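PDB 3FXG: rhamnonate dehydratase from Gibberella zeae PH-1, which probably catalyses the magnesium-dependent dehydration of rhamnonate to its 2-keto-3-deoxy acid within the enolase superfamily. Local coordinates for residues A[54-57]-A[58-61]; A[47-50]-A[51-54]; A[249-252]-A[253-257]; A[17-21]-A[22-26]; A[195-198]-A[199-202]. One frame throughout, in Å; residues are numbered along the deposited sequence.

All five contacts are local, made within turns, a strand end or a helix, but they sit in very different surroundings. Contacts 1 and 2 share Lys54, touch each other in the loop between helix 36-39 and strand 66-73, and both border a second subunit. Contact 3, the most buried, follows barrel strand 246-248 close to the magnesium and turns its aspartates to arginines of other subunits. Contact 4 leaves strand 11-19 on the far side of the chain's centre from contact 3; it is rich in glycine and water and meets no other chain. Contact 5, a regular helix on the barrel's outside, relies on backbone bonds and the stems of long charged side chains.

Contact 1. Residues A[54-57]-A[58-61]; sequences KSRT and SWGI
Arg56 and Ile61 meet across a tight turn: Ile61 CD1 rests over one face of the Arg56 guanidinium, 3.7 Å from Arg56 NE, while Ile61 CG2 lies 3.7 Å from Arg56 CB. The arginine reaches this place because its chain bends twice, with chi3 at -78°. Its NE is bound by the carbonyl of Leu37 and its guanidinium makes a cation-pi contact with Tyr224, the side chain being about 8 Å from the magnesium ion. The carbonyl oxygen of Arg56 sits over the centre of one face of the Trp59 ring, and Trp59 NE1 comes within 3.4 Å of Arg56 CA. That same oxygen accepts Ile61 N at 3.1 Å in a fairly straight bond (163°), while Gly60 N bonds to Thr57 O at 2.9 Å inside the longer loop. These two bonds, with Gly60 at positive phi, form a Schellman motif round the type I turn Thr57-Gly60, in a capping-domain loop of the enolase fold; the apolar contact between its flanking side chains is here made by Ile61 and the stem of Arg56. Ser58 secures the start of the turn through its N, which donates to Ser55 OG at 3.1 Å. Its hydroxyl, between its own backbone N and carbonyl carbon (chi1 66°), also bonds to Ser55 O, though the very short 2.5 Å is doubtful as a measure of strength. A water donates to Ser58 OG and accepts from Ser55 N, bridging the two serines. The carbonyls of Ser58 and Trp59 reach Arg99 and His96 of the second subunit.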
loop_
_atom_site.group_PDB
_atom_site.type_symbol
_atom_site.label_atom_id
_atom_site.label_comp_id
_atom_site.label_asym_id
_atom_site.label_seq_id
_atom_site.Cartn_x
_atom_site.Cartn_y
_atom_site.Cartn_z
ATOM N N LYS A 54 28.457 -25.144 22.153
ATOM C CA LYS A 54 28.515 -25.348 23.601
ATOM C C LYS A 54 29.075 -24.155 24.377
ATOM O O LYS A 54 28.752 -23.959 25.548
ATOM C CB LYS A 54 29.344 -26.593 23.931
ATOM C CG LYS A 54 29.251 -27.011 25.392
ATOM C CD LYS A 54 30.161 -28.191 25.712
ATOM C CE LYS A 54 29.943 -28.681 27.139
ATOM N NZ LYS A 54 30.119 -27.597 28.151
ATOM N N SER A 55 29.916 -23.364 23.724
ATOM C CA SER A 55 30.532 -22.205 24.358
ATOM C C SER A 55 30.410 -20.967 23.482
ATOM O O SER A 55 30.633 -21.038 22.274
ATOM C CB SER A 55 32.013 -22.491 24.620
ATOM O OG SER A 55 32.744 -21.294 24.812
ATOM N N ARG A 56 30.065 -19.830 24.078
ATOM C CA ARG A 56 29.950 -18.611 23.288
ATOM C C ARG A 56 31.332 -18.019 23.027
ATOM O O ARG A 56 31.520 -17.255 22.077
ATOM C CB ARG A 56 29.030 -17.594 23.975
ATOM C CG ARG A 56 27.571 -18.053 24.007
ATOM C CD ARG A 56 26.575 -16.896 23.921
ATOM N NE ARG A 56 26.415 -16.181 25.183
ATOM C CZ ARG A 56 25.544 -15.193 25.376
ATOM N NH1 ARG A 56 24.753 -14.797 24.386
ATOM N NH2 ARG A 56 25.455 -14.608 26.563
ATOM N N THR A 57 32.307 -18.384 23.858
ATOM C CA THR A 57 33.666 -17.890 23.665
ATOM C C THR A 57 34.326 -18.640 22.508
ATOM O O THR A 57 35.236 -18.119 21.861
ATOM C CB THR A 57 34.535 -18.064 24.938
ATOM O OG1 THR A 57 34.538 -19.438 25.342
ATOM C CG2 THR A 57 33.997 -17.198 26.073
ATOM N N SER A 58 33.854 -19.856 22.239
ATOM C CA SER A 58 34.414 -20.661 21.158
ATOM C C SER A 58 34.402 -19.892 19.839
ATOM O O SER A 58 35.396 -19.896 19.105
ATOM C CB SER A 58 33.638 -21.973 21.003
ATOM O OG SER A 58 32.308 -21.745 20.572
ATOM N N TRP A 59 33.288 -19.224 19.541
ATOM C CA TRP A 59 33.199 -18.454 18.305
ATOM C C TRP A 59 33.653 -17.002 18.452
ATOM O O TRP A 59 33.633 -16.240 17.485
ATOM C CB TRP A 59 31.786 -18.521 17.695
ATOM C CG TRP A 59 30.644 -18.213 18.616
ATOM C CD1 TRP A 59 29.895 -19.110 19.323
ATOM C CD2 TRP A 59 30.083 -16.921 18.885
ATOM N NE1 TRP A 59 28.898 -18.460 20.009
ATOM C CE2 TRP A 59 28.989 -17.115 19.761
ATOM C CE3 TRP A 59 30.395 -15.620 18.473
ATOM C CZ2 TRP A 59 28.206 -16.055 20.233
ATOM C CZ3 TRP A 59 29.612 -14.559 18.943
ATOM C CH2 TRP A 59 28.532 -14.788 19.814
ATOM N N GLY A 60 34.050 -16.620 19.664
ATOM C CA GLY A 60 34.572 -15.278 19.883
ATOM C C GLY A 60 33.751 -14.170 20.516
ATOM O O GLY A 60 34.086 -13.001 20.341
ATOM N N ILE A 61 32.706 -14.497 21.268
ATOM C CA ILE A 61 31.899 -13.445 21.880
ATOM C C ILE A 61 32.729 -12.541 22.802
ATOM O O ILE A 61 32.352 -11.403 23.081
ATOM C CB ILE A 61 30.722 -14.042 22.687
ATOM C CG1 ILE A 61 29.661 -12.965 22.928
ATOM C CG2 ILE A 61 31.228 -14.590 24.025
ATOM C CD1 ILE A 61 28.362 -13.498 23.515
HETATM O O HOH W 1 31.398 -24.576 21.649
#

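Contact 2. Residues A[47-50]-A[51-54]; sequences SKWE and QYKK
The backbone folds back through two successive bonds from residue i+3 to residue i, Tyr52 N to Trp49 O at 2.8 Å and Lys53 N to Glu50 O at 3.3 Å; the second is almost straight at its hydrogen (176°), yet its donor stands well above the carbonyl plane. Lys53 turns its side chain back across this fold, with CG between its backbone N and carbonyl carbon (chi1 59°). CG thus comes 3.2 Å from Glu50 O; CG and CD run alongside the Glu50 side chain, both chains pointing the same way, and bends at chi3 and chi4 then turn CE toward Ser47 O. Here the carboxylate meets methylene, not ammonium: Glu50 OE2 is 3.2 Å from Lys53 CD but 4.6 Å from Lys53 NZ, so any electrostatic attraction acts without a direct salt bridge. The other end of the fold is closed by Ser47, whose CB lies 4.3 Å from Lys53 CB. A water links Ser47 OG with Lys53 O, and Ser47 OG is also bonded to the N of Thr44. Trp49 CB approaches the edge of the Tyr52 ring, 4.0 Å from Tyr52 CD2, and Gln51 NE2 curls back to 3.8 Å from Trp49 CB. Tyr52 meets Phe100 of the second subunit. Two consecutive overlapping beta turns, with the lysine stem over the Glu50 carbonyl and Trp49 and Tyr52 packed against the second subunit, shape this interfacial loop of the capping domain.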
loop_
_atom_site.group_PDB
_atom_site.type_symbol
_atom_site.label_atom_id
_atom_site.label_comp_id
_atom_site.label_asym_id
_atom_site.label_seq_id
_atom_site.Cartn_x
_atom_site.Cartn_y
_atom_site.Cartn_z
ATOM N N SER A 47 25.318 -21.186 16.620
ATOM C CA SER A 47 24.881 -22.488 17.116
ATOM C C SER A 47 24.639 -23.496 15.998
ATOM O O SER A 47 24.446 -24.685 16.256
ATOM C CB SER A 47 23.613 -22.334 17.959
ATOM O OG SER A 47 23.888 -21.609 19.144
ATOM N N LYS A 48 24.652 -23.014 14.759
ATOM C CA LYS A 48 24.446 -23.863 13.589
ATOM C C LYS A 48 25.580 -24.883 13.457
ATOM O O LYS A 48 25.410 -25.937 12.843
ATOM C CB LYS A 48 24.398 -23.001 12.321
ATOM C CG LYS A 48 23.407 -21.839 12.377
ATOM C CD LYS A 48 23.551 -20.908 11.173
ATOM C CE LYS A 48 23.242 -21.606 9.856
ATOM N NZ LYS A 48 21.812 -22.015 9.740
ATOM N N TRP A 49 26.730 -24.571 14.046
ATOM C CA TRP A 49 27.895 -25.446 13.960
ATOM C C TRP A 49 28.296 -26.061 15.303
ATOM O O TRP A 49 28.521 -25.355 16.287
ATOM C CB TRP A 49 29.051 -24.650 13.351
ATOM C CG TRP A 49 28.644 -23.980 12.067
ATOM C CD1 TRP A 49 28.329 -24.595 10.887
ATOM C CD2 TRP A 49 28.437 -22.576 11.853
ATOM N NE1 TRP A 49 27.937 -23.663 9.955
ATOM C CE2 TRP A 49 27.995 -22.417 10.521
ATOM C CE3 TRP A 49 28.581 -21.436 12.661
ATOM C CZ2 TRP A 49 27.693 -21.160 9.972
ATOM C CZ3 TRP A 49 28.280 -20.184 12.114
ATOM C CH2 TRP A 49 27.841 -20.060 10.781
ATOM N N GLU A 50 28.384 -27.388 15.325
ATOM C CA GLU A 50 28.727 -28.143 16.530
ATOM C C GLU A 50 29.880 -27.617 17.377
ATOM O O GLU A 50 29.743 -27.471 18.593
ATOM C CB GLU A 50 29.002 -29.606 16.163
ATOM C CG GLU A 50 27.741 -30.424 15.935
ATOM C CD GLU A 50 26.957 -30.651 17.216
ATOM O OE1 GLU A 50 25.803 -31.127 17.133
ATOM O OE2 GLU A 50 27.496 -30.360 18.306
ATOM N N GLN A 51 31.016 -27.335 16.750
ATOM C CA GLN A 51 32.168 -26.854 17.500
ATOM C C GLN A 51 31.961 -25.477 18.129
ATOM O O GLN A 51 32.767 -25.042 18.946
ATOM C CB GLN A 51 33.426 -26.845 16.619
ATOM C CG GLN A 51 33.447 -25.826 15.482
ATOM C CD GLN A 51 32.777 -26.316 14.206
ATOM O OE1 GLN A 51 33.176 -25.935 13.103
ATOM N NE2 GLN A 51 31.754 -27.148 14.346
ATOM N N TYR A 52 30.875 -24.800 17.767
ATOM C CA TYR A 52 30.614 -23.474 18.314
ATOM C C TYR A 52 29.309 -23.354 19.089
ATOM O O TYR A 52 28.910 -22.250 19.451
ATOM C CB TYR A 52 30.625 -22.433 17.190
ATOM C CG TYR A 52 31.945 -22.355 16.464
ATOM C CD1 TYR A 52 33.116 -22.023 17.149
ATOM C CD2 TYR A 52 32.037 -22.650 15.102
ATOM C CE1 TYR A 52 34.344 -21.991 16.502
ATOM C CE2 TYR A 52 33.266 -22.622 14.441
ATOM C CZ TYR A 52 34.415 -22.293 15.150
ATOM O OH TYR A 52 35.642 -22.284 14.524
ATOM N N LYS A 53 28.647 -24.471 19.372
ATOM C CA LYS A 53 27.379 -24.380 20.084
ATOM C C LYS A 53 27.400 -24.555 21.602
ATOM O O LYS A 53 26.466 -24.133 22.277
ATOM C CB LYS A 53 26.358 -25.338 19.454
ATOM C CG LYS A 53 26.754 -26.794 19.446
ATOM C CD LYS A 53 25.886 -27.594 18.472
ATOM C CE LYS A 53 24.401 -27.449 18.774
ATOM N NZ LYS A 53 24.081 -27.891 20.155
ATOM N N LYS A 54 28.457 -25.144 22.153
ATOM C CA LYS A 54 28.515 -25.348 23.601
ATOM C C LYS A 54 29.075 -24.155 24.377
ATOM O O LYS A 54 28.752 -23.959 25.548
ATOM C CB LYS A 54 29.344 -26.593 23.931
ATOM C CG LYS A 54 29.251 -27.011 25.392
ATOM C CD LYS A 54 30.161 -28.191 25.712
ATOM C CE LYS A 54 29.943 -28.681 27.139
ATOM N NZ LYS A 54 30.119 -27.597 28.151
HETATM O O HOH W 2 24.357 -22.957 21.452
#

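Contact 3. Residues A[249-252]-A[253-257]; sequences ECLS and PDDTD
The loop that leaves barrel strand 246-248, whose last residue Glu248 binds the magnesium, lies at the C-terminal end of a barrel strand, where enolase-superfamily enzymes keep their active site. Before helix 259-265 it makes an ST turn at Ser252. Ser252 OG accepts Asp254 N at 3.1 Å (162°), which defines the turn; the hydroxyl stands opposite Ser252 N, beside the carbonyl carbon (chi1 160°), which sets it 3.0 Å from Pro253 N. Ser252 O accepts Asp255 N at 3.0 Å (165°), from a donor well above its carbonyl plane. The same oxygen takes a proton from a water at 2.8 Å, and that water also donates to Thr256 OG1. Pro253 occupies the corner, and its CG touches Glu249 OE1 at 3.8 Å. Glu249, extended beyond CG, brings its carboxylate toward Pro253, the side chain lying about 4 Å from the magnesium; OE1 bonds to His276 ND1, while OE2 lies close to a carboxylate oxygen of the metal ligand Glu275, two like charges beside the magnesium. On the other flank Leu251 CD1 reaches the carbonyl of Asp255, 3.3 Å from Asp255 O, and the leucine packs on helix 259-265. Asp254 binds Tyr117 and Arg125 of the second subunit, and Asp255 bridges Arg284 of the second subunit and Arg290 of the third. Ser252 thus has both its oxygens engaged in a buried setting: the hydroxyl holds one backbone N-H, the carbonyl another together with a water, which fixes the turn while Asp254 and Asp255 pair with basic groups of other subunits.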
loop_
_atom_site.group_PDB
_atom_site.type_symbol
_atom_site.label_atom_id
_atom_site.label_comp_id
_atom_site.label_asym_id
_atom_site.label_seq_id
_atom_site.Cartn_x
_atom_site.Cartn_y
_atom_site.Cartn_z
ATOM N N GLU A 249 14.863 -10.296 20.650
ATOM C CA GLU A 249 15.819 -10.479 19.560
ATOM C C GLU A 249 15.735 -11.843 18.884
ATOM O O GLU A 249 16.739 -12.544 18.750
ATOM C CB GLU A 249 17.249 -10.231 20.066
ATOM C CG GLU A 249 18.158 -9.617 18.999
ATOM C CD GLU A 249 19.556 -9.272 19.500
ATOM O OE1 GLU A 249 20.278 -8.561 18.767
ATOM O OE2 GLU A 249 19.939 -9.711 20.610
ATOM N N CYS A 250 14.533 -12.214 18.453
ATOM C CA CYS A 250 14.317 -13.490 17.781
ATOM C C CYS A 250 15.053 -13.574 16.453
ATOM O O CYS A 250 15.564 -14.630 16.087
ATOM C CB CYS A 250 12.830 -13.710 17.513
ATOM S SG CYS A 250 11.822 -13.852 18.989
ATOM N N LEU A 251 15.108 -12.456 15.738
ATOM C CA LEU A 251 15.755 -12.424 14.432
ATOM C C LEU A 251 17.112 -11.737 14.402
ATOM O O LEU A 251 17.497 -11.023 15.331
ATOM C CB LEU A 251 14.845 -11.720 13.422
ATOM C CG LEU A 251 13.398 -12.214 13.321
ATOM C CD1 LEU A 251 12.642 -11.363 12.295
ATOM C CD2 LEU A 251 13.378 -13.679 12.921
ATOM N N SER A 252 17.837 -11.973 13.314
ATOM C CA SER A 252 19.124 -11.333 13.104
ATOM C C SER A 252 18.830 -9.840 12.975
ATOM O O SER A 252 17.764 -9.458 12.492
ATOM C CB SER A 252 19.746 -11.827 11.795
ATOM O OG SER A 252 20.729 -10.921 11.333
ATOM N N PRO A 253 19.754 -8.975 13.428
ATOM C CA PRO A 253 19.525 -7.531 13.317
ATOM C C PRO A 253 19.423 -7.097 11.847
ATOM O O PRO A 253 18.966 -5.992 11.554
ATOM C CB PRO A 253 20.746 -6.933 14.013
ATOM C CG PRO A 253 21.061 -7.958 15.063
ATOM C CD PRO A 253 20.913 -9.256 14.295
ATOM N N ASP A 254 19.854 -7.965 10.932
ATOM C CA ASP A 254 19.789 -7.670 9.497
ATOM C C ASP A 254 18.388 -7.879 8.929
ATOM O O ASP A 254 18.137 -7.526 7.781
ATOM C CB ASP A 254 20.724 -8.578 8.685
ATOM C CG ASP A 254 22.186 -8.207 8.815
ATOM O OD1 ASP A 254 22.519 -7.005 8.752
ATOM O OD2 ASP A 254 23.009 -9.134 8.958
ATOM N N ASP A 255 17.484 -8.461 9.714
ATOM C CA ASP A 255 16.137 -8.737 9.217
ATOM C C ASP A 255 14.996 -8.253 10.112
ATOM O O ASP A 255 14.067 -9.002 10.422
ATOM C CB ASP A 255 15.999 -10.246 8.942
ATOM C CG ASP A 255 14.664 -10.620 8.289
ATOM O OD1 ASP A 255 14.097 -9.793 7.541
ATOM O OD2 ASP A 255 14.191 -11.757 8.511
ATOM N N THR A 256 15.056 -6.993 10.523
ATOM C CA THR A 256 13.986 -6.447 11.348
ATOM C C THR A 256 12.690 -6.413 10.528
ATOM O O THR A 256 11.589 -6.401 11.086
ATOM C CB THR A 256 14.362 -5.050 11.883
ATOM O OG1 THR A 256 15.423 -5.191 12.839
ATOM C CG2 THR A 256 13.171 -4.387 12.568
ATOM N N ASP A 257 12.818 -6.427 9.202
ATOM C CA ASP A 257 11.638 -6.440 8.339
ATOM C C ASP A 257 10.797 -7.689 8.626
ATOM O O ASP A 257 9.583 -7.692 8.430
ATOM C CB ASP A 257 12.037 -6.439 6.856
ATOM C CG ASP A 257 12.712 -5.145 6.426
ATOM O OD1 ASP A 257 12.313 -4.070 6.917
ATOM O OD2 ASP A 257 13.633 -5.202 5.582
HETATM O O HOH W 3 15.965 -7.811 13.907
#

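Contact 4. Residues A[17-21]-A[22-26]; sequences FIIGG and VGSGG
Ile19 and the Ser24-Gly25 peptide make the close-packed half of this turn. Ile19 CD1 presses on Gly25 CA at 3.4 Å, tighter than ordinary van der Waals contact, and Ile19 CG2 sits 3.1 Å from Ser24 OG and 3.4 Å from Ser24 O. With CG1 opposite its own carbonyl carbon (chi1 -55°), the isoleucine splays its branches so that CD1 covers the glycine and CG2 the serine. Ser24 OG lies between its own N and carbonyl carbon, bringing it over that methyl. Strand 11-19 ends at Ile19, whose backbone pairs with Ser66 of strand 66-73 in the antiparallel sheet of the capping domain; the loop that follows doubles back to the isoleucine. Toward Gly21 and Val22, the exposed end, no direct hydrogen bond joins the two halves, and water fills that role. One water donates to Gly20 O at 2.7 Å and to Val22 O at 2.8 Å, and also meets Ser24 OG at 2.7 Å. A second water donates to Ser24 O at 2.8 Å and more weakly to Gly21 O. More acceptors surround each water than it has protons, so the bonds probably share or exchange. Gly21, Gly23 and Gly25 have positive phi, and the lack of a side chain on Gly25 lets Ile19 CD1 come so close. Asn30 reaches back to the first two: its ND2 makes a weak bond to Gly21 O, and its backbone pairs with Gly23.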
loop_
_atom_site.group_PDB
_atom_site.type_symbol
_atom_site.label_atom_id
_atom_site.label_comp_id
_atom_site.label_asym_id
_atom_site.label_seq_id
_atom_site.Cartn_x
_atom_site.Cartn_y
_atom_site.Cartn_z
ATOM N N PHE A 17 42.680 3.137 27.704
ATOM C CA PHE A 17 43.329 1.992 28.323
ATOM C C PHE A 17 42.574 0.716 28.012
ATOM O O PHE A 17 41.353 0.726 27.853
ATOM C CB PHE A 17 43.349 2.158 29.845
ATOM C CG PHE A 17 44.038 3.398 30.316
ATOM C CD1 PHE A 17 45.400 3.391 30.591
ATOM C CD2 PHE A 17 43.324 4.583 30.478
ATOM C CE1 PHE A 17 46.046 4.546 31.023
ATOM C CE2 PHE A 17 43.960 5.745 30.908
ATOM C CZ PHE A 17 45.324 5.726 31.181
ATOM N N ILE A 18 43.308 -0.383 27.930
ATOM C CA ILE A 18 42.700 -1.684 27.707
ATOM C C ILE A 18 42.612 -2.281 29.106
ATOM O O ILE A 18 43.555 -2.164 29.889
ATOM C CB ILE A 18 43.589 -2.577 26.832
ATOM C CG1 ILE A 18 43.697 -1.969 25.431
ATOM C CG2 ILE A 18 43.019 -3.989 26.780
ATOM C CD1 ILE A 18 44.776 -2.584 24.582
ATOM N N ILE A 19 41.481 -2.890 29.438
ATOM C CA ILE A 19 41.328 -3.481 30.758
ATOM C C ILE A 19 41.860 -4.909 30.731
ATOM O O ILE A 19 41.303 -5.774 30.061
ATOM C CB ILE A 19 39.851 -3.462 31.197
ATOM C CG1 ILE A 19 39.320 -2.025 31.118
ATOM C CG2 ILE A 19 39.718 -3.981 32.622
ATOM C CD1 ILE A 19 37.846 -1.889 31.418
ATOM N N GLY A 20 42.956 -5.140 31.447
ATOM C CA GLY A 20 43.553 -6.463 31.484
ATOM C C GLY A 20 42.686 -7.489 32.187
ATOM O O GLY A 20 41.787 -7.134 32.948
ATOM N N GLY A 21 42.953 -8.765 31.928
ATOM C CA GLY A 21 42.185 -9.828 32.553
ATOM C C GLY A 21 40.759 -9.913 32.043
ATOM O O GLY A 21 40.454 -9.439 30.947
ATOM N N VAL A 22 39.884 -10.519 32.840
ATOM C CA VAL A 22 38.480 -10.667 32.474
ATOM C C VAL A 22 37.580 -10.228 33.627
ATOM O O VAL A 22 38.061 -9.919 34.719
ATOM C CB VAL A 22 38.140 -12.143 32.127
ATOM C CG1 VAL A 22 39.076 -12.658 31.043
ATOM C CG2 VAL A 22 38.238 -13.011 33.372
ATOM N N GLY A 23 36.276 -10.197 33.373
ATOM C CA GLY A 23 35.320 -9.823 34.401
ATOM C C GLY A 23 35.326 -8.380 34.877
ATOM O O GLY A 23 34.794 -8.084 35.946
ATOM N N SER A 24 35.919 -7.477 34.105
ATOM C CA SER A 24 35.947 -6.068 34.490
ATOM C C SER A 24 35.898 -5.179 33.255
ATOM O O SER A 24 36.667 -5.365 32.313
ATOM C CB SER A 24 37.204 -5.759 35.310
ATOM O OG SER A 24 38.377 -6.024 34.565
ATOM N N GLY A 25 34.989 -4.212 33.262
ATOM C CA GLY A 25 34.858 -3.325 32.123
ATOM C C GLY A 25 33.536 -3.538 31.411
ATOM O O GLY A 25 32.740 -4.396 31.802
ATOM N N GLY A 26 33.315 -2.769 30.350
ATOM C CA GLY A 26 32.075 -2.851 29.599
ATOM C C GLY A 26 31.752 -4.118 28.822
ATOM O O GLY A 26 30.596 -4.315 28.442
HETATM O O HOH W 4 40.158 -8.015 34.887
HETATM O O HOH W 5 38.477 -7.456 32.105
#

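Contact 5. Residues A[195-198]-A[199-202]; sequences GHEG and LRKN
Residues 195-202 lie near the start of helix 195-213, the helix of a beta-alpha-beta crossover between strands 184-187 and 219-222 in the barrel domain. Backbone bonds of the i to i+4 kind come first: Leu199 N to Gly195 O lies in the carbonyl plane, Arg200 N reaches His196 O, Lys201 N reaches Glu197 O at 3.0 Å, and Asn202 N reaches Gly198 O at 2.8 Å. A contact over the face of the Arg200 guanidinium comes next. Arg200, bent at chi3 (-67°), folds this group back over the preceding turn, so that one face has His196 O and Glu197 CA beneath it; Arg200 NH2 is 3.7 Å from His196 CB and Arg200 NH1 3.6 Å from Glu197 CA. Arg200 also packs on Asp216 of the third subunit. Apolar stems and charges follow. Glu197 and Lys201 run side by side in the same direction, with Glu197 CG 3.9 Å from Lys201 CD and Lys201 CG 3.3 Å from Glu197 O. Their charged ends stay 4.3 Å apart, Glu197 OE2 from Lys201 NZ, too far for a direct salt bridge, while the lysine makes a cation-pi contact with Phe190. On the buried side Leu199 packs on Tyr231 and Glu234 of helix 229-238. Asn202 CB stands 3.5 Å from Gly198 O, and its ND2 bonds to Phe190 O and Tyr231 OH.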
loop_
_atom_site.group_PDB
_atom_site.type_symbol
_atom_site.label_atom_id
_atom_site.label_comp_id
_atom_site.label_asym_id
_atom_site.label_seq_id
_atom_site.Cartn_x
_atom_site.Cartn_y
_atom_site.Cartn_z
ATOM N N GLY A 195 16.302 -28.620 14.912
ATOM C CA GLY A 195 15.011 -29.121 14.481
ATOM C C GLY A 195 13.915 -29.217 15.522
ATOM O O GLY A 195 13.949 -28.550 16.557
ATOM N N HIS A 196 12.934 -30.068 15.236
ATOM C CA HIS A 196 11.796 -30.263 16.122
ATOM C C HIS A 196 12.186 -30.777 17.500
ATOM O O HIS A 196 11.497 -30.502 18.480
ATOM C CB HIS A 196 10.784 -31.212 15.478
ATOM C CG HIS A 196 10.098 -30.632 14.280
ATOM N ND1 HIS A 196 10.755 -30.373 13.096
ATOM C CD2 HIS A 196 8.816 -30.237 14.092
ATOM C CE1 HIS A 196 9.909 -29.842 12.232
ATOM N NE2 HIS A 196 8.725 -29.749 12.811
ATOM N N GLU A 197 13.279 -31.529 17.577
ATOM C CA GLU A 197 13.728 -32.037 18.866
ATOM C C GLU A 197 14.155 -30.834 19.696
ATOM O O GLU A 197 13.776 -30.702 20.859
ATOM C CB GLU A 197 14.906 -33.001 18.699
ATOM C CG GLU A 197 15.475 -33.488 20.028
ATOM C CD GLU A 197 16.590 -34.503 19.860
ATOM O OE1 GLU A 197 16.315 -35.621 19.368
ATOM O OE2 GLU A 197 17.744 -34.182 20.218
ATOM N N GLY A 198 14.941 -29.955 19.082
ATOM C CA GLY A 198 15.393 -28.762 19.772
ATOM C C GLY A 198 14.211 -27.902 20.187
ATOM O O GLY A 198 14.218 -27.303 21.264
ATOM N N LEU A 199 13.186 -27.849 19.341
ATOM C CA LEU A 199 12.002 -27.049 19.638
ATOM C C LEU A 199 11.271 -27.624 20.841
ATOM O O LEU A 199 10.844 -26.883 21.727
ATOM C CB LEU A 199 11.067 -26.998 18.421
ATOM C CG LEU A 199 9.888 -26.016 18.488
ATOM C CD1 LEU A 199 9.382 -25.726 17.085
ATOM C CD2 LEU A 199 8.779 -26.582 19.352
ATOM N N ARG A 200 11.127 -28.946 20.880
ATOM C CA ARG A 200 10.449 -29.570 22.008
ATOM C C ARG A 200 11.232 -29.287 23.285
ATOM O O ARG A 200 10.650 -29.010 24.332
ATOM C CB ARG A 200 10.309 -31.082 21.795
ATOM C CG ARG A 200 9.255 -31.467 20.760
ATOM C CD ARG A 200 8.906 -32.947 20.853
ATOM N NE ARG A 200 10.019 -33.806 20.464
ATOM C CZ ARG A 200 10.379 -34.042 19.205
ATOM N NH1 ARG A 200 11.410 -34.836 18.949
ATOM N NH2 ARG A 200 9.700 -33.493 18.204
ATOM N N LYS A 201 12.556 -29.344 23.191
ATOM C CA LYS A 201 13.412 -29.080 24.341
ATOM C C LYS A 201 13.281 -27.629 24.794
ATOM O O LYS A 201 13.279 -27.346 25.994
ATOM C CB LYS A 201 14.865 -29.416 23.998
ATOM C CG LYS A 201 15.094 -30.921 23.832
ATOM C CD LYS A 201 16.386 -31.244 23.098
ATOM C CE LYS A 201 17.615 -30.916 23.920
ATOM N NZ LYS A 201 18.858 -31.262 23.171
ATOM N N ASN A 202 13.171 -26.708 23.840
ATOM C CA ASN A 202 13.009 -25.296 24.179
ATOM C C ASN A 202 11.698 -25.106 24.935
ATOM O O ASN A 202 11.646 -24.397 25.936
ATOM C CB ASN A 202 12.983 -24.424 22.919
ATOM C CG ASN A 202 14.368 -24.030 22.450
ATOM O OD1 ASN A 202 15.282 -23.862 23.257
ATOM N ND2 ASN A 202 14.526 -23.854 21.140
#